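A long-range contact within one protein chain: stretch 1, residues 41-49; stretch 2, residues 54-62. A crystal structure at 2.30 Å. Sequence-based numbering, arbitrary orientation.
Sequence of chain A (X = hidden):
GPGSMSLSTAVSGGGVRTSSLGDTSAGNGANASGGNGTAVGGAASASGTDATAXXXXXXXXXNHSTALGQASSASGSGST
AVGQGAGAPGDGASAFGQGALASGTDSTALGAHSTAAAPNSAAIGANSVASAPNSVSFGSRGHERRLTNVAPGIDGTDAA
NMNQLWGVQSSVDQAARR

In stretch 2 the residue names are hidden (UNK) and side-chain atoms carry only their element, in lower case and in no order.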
# COMPACT_ATOMS: atom_id res chain seq x y z
N GLY A 41 -1.98 -2.34 -20.82
CA GLY A 41 -0.91 -3.32 -20.92
C GLY A 41 -1.23 -4.52 -21.81
O GLY A 41 -2.40 -4.82 -22.11
N GLY A 42 -0.18 -5.22 -22.22
CA GLY A 42 -0.33 -6.42 -23.07
C GLY A 42 -1.20 -7.45 -22.37
O GLY A 42 -0.89 -7.88 -21.25
N ALA A 43 -2.30 -7.81 -23.02
CA ALA A 43 -3.26 -8.75 -22.46
C ALA A 43 -3.78 -8.33 -21.07
O ALA A 43 -4.30 -9.17 -20.34
CB ALA A 43 -2.67 -10.22 -22.43
N ALA A 44 -3.68 -7.03 -20.73
CA ALA A 44 -4.33 -6.54 -19.50
C ALA A 44 -5.84 -6.75 -19.57
O ALA A 44 -6.46 -6.51 -20.61
CB ALA A 44 -4.01 -5.08 -19.26
N SER A 45 -6.44 -7.12 -18.45
CA SER A 45 -7.87 -7.37 -18.46
C SER A 45 -8.61 -6.73 -17.27
O SER A 45 -8.22 -6.87 -16.13
CB SER A 45 -8.11 -8.88 -18.57
OG SER A 45 -9.47 -9.16 -18.40
N ALA A 46 -9.68 -6.01 -17.53
CA ALA A 46 -10.48 -5.48 -16.46
C ALA A 46 -11.95 -5.87 -16.71
O ALA A 46 -12.69 -5.14 -17.37
CB ALA A 46 -10.31 -3.96 -16.37
N SER A 47 -12.37 -7.03 -16.19
CA SER A 47 -13.71 -7.52 -16.48
C SER A 47 -14.75 -7.27 -15.39
O SER A 47 -15.94 -7.38 -15.67
CB SER A 47 -13.69 -9.02 -16.87
OG SER A 47 -13.39 -9.83 -15.74
N GLY A 48 -14.32 -6.93 -14.17
CA GLY A 48 -15.27 -6.68 -13.06
C GLY A 48 -15.90 -5.31 -13.25
O GLY A 48 -15.39 -4.50 -14.01
N THR A 49 -16.99 -4.99 -12.57
CA THR A 49 -17.50 -3.62 -12.69
C THR A 49 -16.54 -2.63 -11.98
O THR A 49 -16.00 -2.96 -10.94
CB THR A 49 -18.91 -3.49 -12.13
OG1 THR A 49 -18.91 -3.87 -10.74
CG2 THR A 49 -19.89 -4.42 -12.90
N UNK A 54 -3.54 -2.58 -14.58
CA UNK A 54 -2.40 -1.96 -15.23
C UNK A 54 -1.26 -2.96 -15.23
O UNK A 54 -0.92 -3.54 -14.18
c UNK A 54 -0.03 0.91 -14.03
c UNK A 54 -0.66 -0.10 -14.98
c UNK A 54 -1.98 -0.69 -14.48
c UNK A 54 -0.95 0.52 -16.32
N UNK A 55 -0.67 -3.17 -16.40
CA UNK A 55 0.48 -4.07 -16.55
C UNK A 55 0.19 -5.26 -17.43
O UNK A 55 -0.98 -5.63 -17.61
N UNK A 56 1.23 -5.87 -18.00
CA UNK A 56 1.04 -7.02 -18.91
C UNK A 56 0.44 -8.20 -18.11
O UNK A 56 0.83 -8.48 -16.99
c UNK A 56 2.05 -9.81 -20.45
n UNK A 56 1.35 -10.55 -21.31
c UNK A 56 2.22 -8.34 -20.83
c UNK A 56 2.36 -7.40 -19.61
o UNK A 56 2.53 -10.28 -19.41
N UNK A 57 -0.51 -8.89 -18.71
CA UNK A 57 -1.29 -9.96 -18.05
C UNK A 57 -1.96 -9.58 -16.70
O UNK A 57 -2.41 -10.47 -15.97
c UNK A 57 -0.47 -11.30 -17.94
N UNK A 58 -2.06 -8.29 -16.38
CA UNK A 58 -2.77 -7.90 -15.16
C UNK A 58 -4.25 -8.24 -15.29
O UNK A 58 -4.84 -8.25 -16.41
c UNK A 58 -2.55 -6.41 -14.81
o UNK A 58 -3.01 -5.53 -15.82
N UNK A 59 -4.88 -8.53 -14.16
CA UNK A 59 -6.22 -9.07 -14.20
C UNK A 59 -7.08 -8.57 -13.04
O UNK A 59 -6.91 -9.02 -11.88
c UNK A 59 -7.58 -11.24 -14.21
c UNK A 59 -6.18 -10.60 -14.27
n UNK A 59 -7.77 -12.15 -13.24
o UNK A 59 -8.45 -10.93 -14.99
N UNK A 60 -8.01 -7.67 -13.37
CA UNK A 60 -8.91 -7.13 -12.39
C UNK A 60 -10.31 -7.64 -12.65
O UNK A 60 -11.12 -6.93 -13.25
c UNK A 60 -8.86 -5.59 -12.39
N UNK A 61 -10.61 -8.84 -12.18
CA UNK A 61 -11.87 -9.49 -12.55
C UNK A 61 -12.91 -9.37 -11.44
O UNK A 61 -14.09 -9.60 -11.67
c UNK A 61 -11.65 -10.96 -12.93
o UNK A 61 -11.16 -11.64 -11.80
N UNK A 62 -12.48 -9.00 -10.24
CA UNK A 62 -13.47 -8.70 -9.22
C UNK A 62 -14.22 -7.42 -9.54
O UNK A 62 -13.72 -6.52 -10.23
O HOH W 1 -15.35 -10.64 -13.91

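Position 54 carries four side-chain carbons and no heteroatom, forked at the second. CA-to-CB points away from stretch 1, and no atom pair with it lies within 4.5 Å. A four-carbon chain forked beyond CB is leucine: Leu54, with its side chain buried.

Position 55 has no side-chain atoms, so it is glycine. At its phi/psi of 116/158 a CB would be jammed against the carbonyl O of the residue before; the backbone alone calls for Gly55. Its carbonyl O lies 3.5 Å from Ala44 CB.

Position 56 has three side-chain carbons, the third carrying one oxygen and one nitrogen: an amide on a two-carbon arm, hence Gln56. Its NE2 sits 4.2 Å from Ala43 CB, while its CA offers a CA-H...O contact to Gly42 O at 3.2 Å. A CB on Gly42 would come tight against Gln56 CG, at 3.1 Å.

Position 57 shows a single side-chain carbon, pointing away: Ala57. Its backbone does the work, with Ala57 N donating to Gly42 O at 2.8 Å.

Position 58 has one carbon, then one oxygen, the mark of Ser58. Its OG turns back to Gly55 O, donating a 2.7 Å hydrogen bond within its own stretch, and lies 3.6 Å from Ala44 CB.

Position 59 has two side-chain carbons, the second bearing one oxygen and one nitrogen. This shorter amide is Asn59. CA-to-CB runs sideways, but the end comes nearer, bringing OD1 within 4.0 Å of Ser45 OG.

Position 60 has one carbon again, buried and sideways: Ala60. Its N donates to Ser45 O at 2.9 Å, nearly straight at 177°.

Position 61, one carbon then one oxygen, is Ser61. Its CB meets Ser47 OG at 3.5 Å, and a water joins Ser47 OG to Ser61 O, 2.8 Å from each.

Position 62 has no side-chain atoms: Gly62. Its carbonyl O receives a CA-H...O contact from Gly48 CA at 3.2 Å; a CB on Gly48 would clash with that oxygen.

The contact rests on backbone pairing between two similar turns, type II from Gly41 to Ala44 and from Gly55 to Ser58. Beyond them, Ser45 N takes hold of Ser58 O at 2.8 Å, and Ser45 bridges Asn59. Further along, Ala60 O accepts two weak bonds, from Ser47 N at 3.2 Å and Gly48 N at 3.3 Å. The rule is to let main chains do the gripping, keep side chains small, and place glycine where a CB would collide.

Stretch 2, residues 54-62: LGQASNASG
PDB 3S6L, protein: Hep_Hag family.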